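Local coordinates for DNA polymerase III beta subunit (PDB 2AVT), which probably encircles DNA as a ring-shaped dimer and tethers the replicative polymerase to its template, so that synthesis proceeds processively, at residues A[50-55]-A[238-243]; A[125-130]-A[227-232]. All blocks are in the same frame, centred on the assembly; numbering follows the deposited sequence.

Contact 1 (A[50-55]-A[238-243])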
ATOM      1  N   GLY A  50     -10.668  22.934  -0.912  1.00 26.82           N
ATOM      2  CA  GLY A  50     -10.877  23.913   0.142  1.00 32.34           C
ATOM      3  C   GLY A  50      -9.589  24.470   0.734  1.00 33.22           C
ATOM      4  O   GLY A  50      -9.595  25.540   1.338  1.00 33.80           O
ATOM      5  N   GLN A  51      -8.485  23.747   0.567  1.00 33.83           N
ATOM      6  CA  GLN A  51      -7.191  24.191   1.085  1.00 34.90           C
ATOM      7  C   GLN A  51      -6.317  24.614  -0.101  1.00 35.25           C
ATOM      8  O   GLN A  51      -5.723  25.700  -0.090  1.00 35.91           O
ATOM      9  CB  GLN A  51      -6.515  23.057   1.862  1.00 37.36           C
ATOM     10  CG  GLN A  51      -5.407  23.497   2.821  1.00 43.52           C
ATOM     11  CD  GLN A  51      -5.947  24.190   4.064  1.00 45.43           C
ATOM     12  OE1 GLN A  51      -6.741  23.620   4.810  1.00 50.55           O
ATOM     13  NE2 GLN A  51      -5.515  25.419   4.293  1.00 46.38           N
ATOM     14  N   ILE A  52      -6.238  23.751  -1.117  1.00 30.35           N
ATOM     15  CA  ILE A  52      -5.469  24.052  -2.323  1.00 28.93           C
ATOM     16  C   ILE A  52      -6.343  23.913  -3.562  1.00 30.64           C
ATOM     17  O   ILE A  52      -7.416  23.293  -3.524  1.00 28.16           O
ATOM     18  CB  ILE A  52      -4.243  23.109  -2.507  1.00 28.16           C
ATOM     19  CG1 ILE A  52      -4.704  21.662  -2.651  1.00 29.58           C
ATOM     20  CG2 ILE A  52      -3.289  23.235  -1.325  1.00 27.05           C
ATOM     21  CD1 ILE A  52      -3.563  20.669  -2.803  1.00 30.64           C
ATOM     22  N   SER A  53      -5.878  24.515  -4.650  1.00 27.67           N
ATOM     23  CA  SER A  53      -6.545  24.456  -5.938  1.00 28.74           C
ATOM     24  C   SER A  53      -5.444  24.312  -6.977  1.00 29.48           C
ATOM     25  O   SER A  53      -4.417  25.008  -6.910  1.00 30.74           O
ATOM     26  CB  SER A  53      -7.332  25.733  -6.233  1.00 29.72           C
ATOM     27  OG  SER A  53      -8.417  25.894  -5.336  1.00 37.59           O
ATOM     28  N   ILE A  54      -5.651  23.409  -7.923  1.00 26.67           N
ATOM     29  CA  ILE A  54      -4.689  23.187  -8.995  1.00 26.52           C
ATOM     30  C   ILE A  54      -5.349  23.392 -10.349  1.00 26.28           C
ATOM     31  O   ILE A  54      -6.375  22.774 -10.640  1.00 26.12           O
ATOM     32  CB  ILE A  54      -4.117  21.759  -8.956  1.00 25.23           C
ATOM     33  CG1 ILE A  54      -3.294  21.563  -7.684  1.00 25.43           C
ATOM     34  CG2 ILE A  54      -3.230  21.510 -10.180  1.00 24.73           C
ATOM     35  CD1 ILE A  54      -2.782  20.157  -7.522  1.00 26.50           C
ATOM     36  N   GLU A  55      -4.779  24.287 -11.153  1.00 24.97           N
ATOM     37  CA  GLU A  55      -5.259  24.549 -12.509  1.00 26.82           C
ATOM     38  C   GLU A  55      -4.119  24.092 -13.409  1.00 27.89           C
ATOM     39  O   GLU A  55      -3.058  24.720 -13.467  1.00 28.65           O
ATOM     40  CB  GLU A  55      -5.564  26.032 -12.728  1.00 28.60           C
ATOM     41  CG  GLU A  55      -6.936  26.450 -12.216  1.00 35.85           C
ATOM     42  CD  GLU A  55      -7.258  27.912 -12.479  1.00 39.83           C
ATOM     43  OE1 GLU A  55      -6.988  28.433 -13.560  1.00 41.69           O
ATOM     44  OE2 GLU A  55      -7.862  28.574 -11.493  1.00 40.18           O
ATOM     45  N   ILE A 238       1.050  25.213 -15.052  1.00 30.80           N
ATOM     46  CA  ILE A 238       0.440  24.899 -13.769  1.00 28.13           C
ATOM     47  C   ILE A 238       0.309  26.070 -12.811  1.00 30.03           C
ATOM     48  O   ILE A 238       1.275  26.800 -12.558  1.00 30.28           O
ATOM     49  CB  ILE A 238       1.236  23.813 -13.029  1.00 26.77           C
ATOM     50  CG1 ILE A 238       1.338  22.554 -13.892  1.00 24.59           C
ATOM     51  CG2 ILE A 238       0.575  23.517 -11.688  1.00 25.98           C
ATOM     52  CD1 ILE A 238       2.278  21.510 -13.325  1.00 24.36           C
ATOM     53  N   SER A 239      -0.896  26.254 -12.283  1.00 28.43           N
ATOM     54  CA  SER A 239      -1.131  27.296 -11.291  1.00 27.13           C
ATOM     55  C   SER A 239      -1.591  26.561 -10.039  1.00 26.80           C
ATOM     56  O   SER A 239      -2.603  25.854 -10.041  1.00 25.23           O
ATOM     57  CB  SER A 239      -2.193  28.280 -11.766  1.00 28.23           C
ATOM     58  OG  SER A 239      -1.687  29.073 -12.818  1.00 26.33           O
ATOM     59  N   PHE A 240      -0.818  26.709  -8.978  1.00 26.04           N
ATOM     60  CA  PHE A 240      -1.090  26.049  -7.709  1.00 26.61           C
ATOM     61  C   PHE A 240      -1.374  27.114  -6.637  1.00 26.47           C
ATOM     62  O   PHE A 240      -0.485  27.904  -6.284  1.00 26.33           O
ATOM     63  CB  PHE A 240       0.142  25.215  -7.343  1.00 24.23           C
ATOM     64  CG  PHE A 240      -0.015  24.353  -6.119  1.00 28.47           C
ATOM     65  CD1 PHE A 240       0.359  24.824  -4.870  1.00 29.97           C
ATOM     66  CD2 PHE A 240      -0.432  23.037  -6.227  1.00 29.48           C
ATOM     67  CE1 PHE A 240       0.327  23.998  -3.757  1.00 30.84           C
ATOM     68  CE2 PHE A 240      -0.463  22.206  -5.113  1.00 29.83           C
ATOM     69  CZ  PHE A 240      -0.083  22.688  -3.881  1.00 28.22           C
ATOM     70  N   TYR A 241      -2.608  27.141  -6.135  1.00 26.02           N
ATOM     71  CA  TYR A 241      -3.002  28.096  -5.095  1.00 26.11           C
ATOM     72  C   TYR A 241      -3.108  27.402  -3.750  1.00 29.23           C
ATOM     73  O   TYR A 241      -3.472  26.227  -3.672  1.00 27.58           O
ATOM     74  CB  TYR A 241      -4.366  28.721  -5.382  1.00 26.92           C
ATOM     75  CG  TYR A 241      -4.464  29.505  -6.654  1.00 28.39           C
ATOM     76  CD1 TYR A 241      -4.539  28.865  -7.886  1.00 30.96           C
ATOM     77  CD2 TYR A 241      -4.515  30.890  -6.628  1.00 31.75           C
ATOM     78  CE1 TYR A 241      -4.666  29.587  -9.058  1.00 30.61           C
ATOM     79  CE2 TYR A 241      -4.641  31.622  -7.801  1.00 32.89           C
ATOM     80  CZ  TYR A 241      -4.715  30.964  -9.008  1.00 30.44           C
ATOM     81  OH  TYR A 241      -4.835  31.686 -10.174  1.00 32.72           O
ATOM     82  N   THR A 242      -2.812  28.138  -2.685  1.00 31.11           N
ATOM     83  CA  THR A 242      -2.901  27.588  -1.347  1.00 33.93           C
ATOM     84  C   THR A 242      -3.467  28.610  -0.377  1.00 36.44           C
ATOM     85  O   THR A 242      -3.068  29.775  -0.392  1.00 34.26           O
ATOM     86  CB  THR A 242      -1.543  27.171  -0.801  1.00 37.11           C
ATOM     87  OG1 THR A 242      -0.887  26.303  -1.734  1.00 41.93           O
ATOM     88  CG2 THR A 242      -1.736  26.449   0.518  1.00 35.79           C
ATOM     89  N   ARG A 243      -4.398  28.162   0.464  1.00 36.29           N
ATOM     90  CA  ARG A 243      -5.012  29.022   1.469  1.00 38.21           C
ATOM     91  C   ARG A 243      -3.968  29.290   2.549  1.00 35.54           C
ATOM     92  O   ARG A 243      -3.187  28.405   2.892  1.00 34.64           O
ATOM     93  CB  ARG A 243      -6.240  28.319   2.060  1.00 40.00           C
ATOM     94  CG  ARG A 243      -6.745  28.854   3.390  1.00 43.99           C
ATOM     95  CD  ARG A 243      -8.034  28.125   3.773  1.00 47.86           C
ATOM     96  NE  ARG A 243      -8.398  28.289   5.179  1.00 48.69           N
ATOM     97  CZ  ARG A 243      -7.733  27.744   6.196  1.00 50.26           C
ATOM     98  NH1 ARG A 243      -8.149  27.938   7.443  1.00 51.46           N
ATOM     99  NH2 ARG A 243      -6.661  26.998   5.970  1.00 49.01           N
TER
HETATM  100  O   HOH W   1      -5.485  30.430 -12.899  1.00 43.21           O
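I54 and F240 pack obliquely on the tight face of this strand pair, where CG1 of I54 lies 3.5 Å from CD2 of F240. The CD1 tip of the same isoleucine adds a second touch, 3.9 Å from the F240 CE2 atom. F240 has its CB on the face that carries I52 and I54, and a chi1 of -174° sets CG anti to the backbone N; the end of the ring leans back toward 50-55, bringing CZ of F240 to 4.1 Å from I52 CG2. Next in line, T242 lies side by side with I52 and points the same way; T242 OG1 is 3.9 Å from I52 CG2, and this buried hydroxyl finds no polar partner. Helix 205-214 covers this face, touching I52 and T242 through S207 and I54 through V214.

Between the side chains runs the backbone pairing of two antiparallel strands, their directions 170° apart. S53-Y241 and E55-S239 are hydrogen-bonded pairs, with Y241 N to S53 O at 2.9 Å, and they alternate with the non-hydrogen-bonded pairs I52-T242 and I54-F240. The seam joins the N-terminal and central domains into one continuous sheet, as in other bacterial beta subunits. It continues at the R243 end through a bond from R243 N to Q51 O.

The opposite face, bearing S53, E55, S239 and Y241, is looser and partly open to solvent. The Y241 ring turns an edge to S53 O, which lies in the ring plane. Beyond it the E55 carboxylate approaches obliquely, and OE2 comes no nearer than 4.1 Å to Y241 CE1. A water instead couples the two ends, donating to E55 OE1 at 2.6 Å and lying 3.1 Å from Y241 OH, while L126 touches both side chains.

Contact 2 (A[125-130]-A[227-232]); sequences RLQEVS and SPSQIL
V129 and S227 make an apolar contact in which both methyls of the valine meet one carbon. V129 points its CB toward 227-232, and with CG1 anti to the backbone N (chi1 176°) that methyl comes to 4.1 Å from S227 CB. The other methyl, CG2 of V129, lies at the same distance from S227 CB. Beyond the turn, on strand 230-234, L232 adds to the apolar patch, its CD2 being 4.3 Å from V129 CB. F225 of strand 221-226 touches both V129 and L232, while L232 also rests on S239 and Y241 of the next strand. L126, farther back in the loop, lies against S53 of strand 52-59.

Polar order here lies mainly within 227-232. S227 OG accepts from Q230 N at 2.9 Å with an N-H...O angle of 156°, which is an ST motif. P228 and S229 have the backbone angles of a type I turn, and a weak bond from S227 N to Q230 O, 3.0 Å long, closes the pair beneath it. The result is a tight beta hairpin turn between strands 221-226 and 230-234 of the central domain. Against it lies part of the long loop from strand 111-116 to strand 135-138, the connection that carries the chain from the N-terminal to the central domain; 125-130 itself has no regular secondary structure.

Amide contacts form the third group and are the least certain. The Q230 side chain, extended beyond CG, reaches across toward the backbone of Q127. Its NE2 is placed beside Q127 CB and implausibly close to Q127 O, so the position of that amide end is doubtful, and with it the 3.4 Å approach of Q230 NE2 to V129 CG2.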
ATOM      1  N   ARG A 125     -15.742  29.772  -7.829  1.00 43.32           N
ATOM      2  CA  ARG A 125     -14.756  30.514  -8.598  1.00 47.82           C
ATOM      3  C   ARG A 125     -13.449  30.622  -7.839  1.00 48.44           C
ATOM      4  O   ARG A 125     -13.424  30.547  -6.614  1.00 47.82           O
ATOM      5  CB  ARG A 125     -15.293  31.901  -8.930  1.00 51.38           C
ATOM      6  CG  ARG A 125     -16.472  31.849  -9.877  1.00 56.46           C
ATOM      7  CD  ARG A 125     -17.126  33.198 -10.013  1.00 61.75           C
ATOM      8  NE  ARG A 125     -18.142  33.199 -11.059  1.00 64.87           N
ATOM      9  CZ  ARG A 125     -18.933  34.232 -11.317  1.00 67.00           C
ATOM     10  NH1 ARG A 125     -18.818  35.341 -10.597  1.00 67.85           N
ATOM     11  NH2 ARG A 125     -19.828  34.165 -12.296  1.00 67.60           N
ATOM     12  N   LEU A 126     -12.357  30.791  -8.572  1.00 50.57           N
ATOM     13  CA  LEU A 126     -11.049  30.897  -7.944  1.00 52.74           C
ATOM     14  C   LEU A 126     -10.843  32.301  -7.384  1.00 53.72           C
ATOM     15  O   LEU A 126     -11.223  33.291  -8.008  1.00 53.88           O
ATOM     16  CB  LEU A 126      -9.954  30.592  -8.969  1.00 53.66           C
ATOM     17  CG  LEU A 126      -8.610  30.018  -8.503  1.00 54.97           C
ATOM     18  CD1 LEU A 126      -8.044  30.847  -7.363  1.00 55.54           C
ATOM     19  CD2 LEU A 126      -8.802  28.577  -8.063  1.00 54.79           C
ATOM     20  N   GLN A 127     -10.267  32.376  -6.189  1.00 55.25           N
ATOM     21  CA  GLN A 127      -9.961  33.658  -5.573  1.00 57.59           C
ATOM     22  C   GLN A 127      -8.693  34.057  -6.317  1.00 57.24           C
ATOM     23  O   GLN A 127      -7.615  33.559  -6.029  1.00 56.97           O
ATOM     24  CB  GLN A 127      -9.668  33.473  -4.079  1.00 60.42           C
ATOM     25  CG  GLN A 127      -9.641  34.761  -3.268  1.00 64.62           C
ATOM     26  CD  GLN A 127     -10.962  35.508  -3.326  1.00 67.50           C
ATOM     27  OE1 GLN A 127     -11.972  34.971  -3.786  1.00 68.96           O
ATOM     28  NE2 GLN A 127     -10.960  36.750  -2.847  1.00 67.73           N
ATOM     29  N   GLU A 128      -8.835  34.937  -7.296  1.00 57.60           N
ATOM     30  CA  GLU A 128      -7.706  35.367  -8.108  1.00 57.35           C
ATOM     31  C   GLU A 128      -6.603  36.078  -7.331  1.00 56.10           C
ATOM     32  O   GLU A 128      -6.851  36.717  -6.313  1.00 55.41           O
ATOM     33  CB  GLU A 128      -8.219  36.257  -9.235  1.00 59.44           C
ATOM     34  CG  GLU A 128      -9.336  35.600 -10.030  1.00 63.78           C
ATOM     35  CD  GLU A 128      -9.990  36.538 -11.021  1.00 66.69           C
ATOM     36  OE1 GLU A 128      -9.508  37.684 -11.167  1.00 68.24           O
ATOM     37  OE2 GLU A 128     -10.985  36.125 -11.658  1.00 67.70           O
ATOM     38  N   VAL A 129      -5.375  35.944  -7.823  1.00 55.39           N
ATOM     39  CA  VAL A 129      -4.220  36.579  -7.203  1.00 53.68           C
ATOM     40  C   VAL A 129      -3.464  37.361  -8.271  1.00 53.92           C
ATOM     41  O   VAL A 129      -3.156  36.829  -9.338  1.00 52.93           O
ATOM     42  CB  VAL A 129      -3.269  35.536  -6.584  1.00 53.74           C
ATOM     43  CG1 VAL A 129      -2.026  36.225  -6.036  1.00 53.16           C
ATOM     44  CG2 VAL A 129      -3.979  34.776  -5.476  1.00 52.50           C
ATOM     45  N   SER A 130      -3.175  38.628  -7.986  1.00 54.74           N
ATOM     46  CA  SER A 130      -2.452  39.481  -8.926  1.00 55.03           C
ATOM     47  C   SER A 130      -1.175  38.823  -9.446  1.00 55.04           C
ATOM     48  O   SER A 130      -0.414  38.227  -8.681  1.00 53.34           O
ATOM     49  CB  SER A 130      -2.111  40.812  -8.260  1.00 56.20           C
ATOM     50  OG  SER A 130      -1.459  40.595  -7.023  1.00 58.79           O
ATOM     51  N   SER A 227      -1.061  37.216  -1.831  1.00 42.55           N
ATOM     52  CA  SER A 227      -2.295  37.946  -1.593  1.00 42.45           C
ATOM     53  C   SER A 227      -2.439  37.729  -0.098  1.00 42.89           C
ATOM     54  O   SER A 227      -1.698  36.935   0.488  1.00 43.14           O
ATOM     55  CB  SER A 227      -3.480  37.323  -2.341  1.00 43.37           C
ATOM     56  OG  SER A 227      -4.068  36.273  -1.596  1.00 42.71           O
ATOM     57  N   PRO A 228      -3.376  38.425   0.553  1.00 43.23           N
ATOM     58  CA  PRO A 228      -3.511  38.217   1.998  1.00 42.24           C
ATOM     59  C   PRO A 228      -4.014  36.824   2.379  1.00 42.56           C
ATOM     60  O   PRO A 228      -3.559  36.237   3.366  1.00 40.71           O
ATOM     61  CB  PRO A 228      -4.496  39.311   2.417  1.00 42.62           C
ATOM     62  CG  PRO A 228      -4.301  40.377   1.371  1.00 42.43           C
ATOM     63  CD  PRO A 228      -4.191  39.567   0.106  1.00 43.21           C
ATOM     64  N   SER A 229      -4.944  36.293   1.590  1.00 41.75           N
ATOM     65  CA  SER A 229      -5.529  34.990   1.888  1.00 43.67           C
ATOM     66  C   SER A 229      -4.845  33.774   1.271  1.00 43.12           C
ATOM     67  O   SER A 229      -4.994  32.661   1.771  1.00 43.84           O
ATOM     68  CB  SER A 229      -7.015  34.989   1.505  1.00 44.01           C
ATOM     69  OG  SER A 229      -7.195  35.449   0.175  1.00 45.79           O
ATOM     70  N   GLN A 230      -4.103  33.970   0.190  1.00 42.59           N
ATOM     71  CA  GLN A 230      -3.425  32.842  -0.432  1.00 42.85           C
ATOM     72  C   GLN A 230      -2.161  33.181  -1.201  1.00 42.67           C
ATOM     73  O   GLN A 230      -1.857  34.349  -1.472  1.00 42.84           O
ATOM     74  CB  GLN A 230      -4.383  32.084  -1.361  1.00 44.20           C
ATOM     75  CG  GLN A 230      -5.435  32.939  -2.042  1.00 45.53           C
ATOM     76  CD  GLN A 230      -6.178  32.191  -3.138  1.00 46.19           C
ATOM     77  OE1 GLN A 230      -6.424  30.989  -3.036  1.00 46.84           O
ATOM     78  NE2 GLN A 230      -6.547  32.903  -4.186  1.00 41.99           N
ATOM     79  N   ILE A 231      -1.422  32.133  -1.540  1.00 39.28           N
ATOM     80  CA  ILE A 231      -0.194  32.265  -2.297  1.00 36.72           C
ATOM     81  C   ILE A 231      -0.372  31.430  -3.564  1.00 36.20           C
ATOM     82  O   ILE A 231      -0.981  30.353  -3.534  1.00 32.47           O
ATOM     83  CB  ILE A 231       1.010  31.767  -1.465  1.00 37.74           C
ATOM     84  CG1 ILE A 231       2.287  31.786  -2.304  1.00 38.65           C
ATOM     85  CG2 ILE A 231       0.739  30.377  -0.935  1.00 40.51           C
ATOM     86  CD1 ILE A 231       3.502  31.305  -1.536  1.00 36.55           C
ATOM     87  N   LEU A 232       0.119  31.954  -4.681  1.00 34.02           N
ATOM     88  CA  LEU A 232       0.023  31.274  -5.962  1.00 32.35           C
ATOM     89  C   LEU A 232       1.409  30.899  -6.475  1.00 33.50           C
ATOM     90  O   LEU A 232       2.285  31.757  -6.591  1.00 31.83           O
ATOM     91  CB  LEU A 232      -0.669  32.181  -6.987  1.00 29.88           C
ATOM     92  CG  LEU A 232      -0.493  31.887  -8.486  1.00 30.17           C
ATOM     93  CD1 LEU A 232      -1.091  30.533  -8.868  1.00 27.95           C
ATOM     94  CD2 LEU A 232      -1.161  32.994  -9.277  1.00 28.81           C
TER

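Overall arrangement
Contact 1 joins the N-terminal and central domains; contact 2 lays the connection between them on the central domain. They meet on the same sheet, where strands 230-234 and 238-243 are neighbours and T242 N probably bonds to I231 O at 3.0 Å; their centres are 9 Å apart. Contact 1 is the more buried, an edge-to-edge strand union with regular backbone bonds and a helix-covered apolar face. Contact 2 is a surface contact, a loop laid against a hairpin and held mainly by sparse apolar touches. It is nested in the chain loop that contact 1 closes.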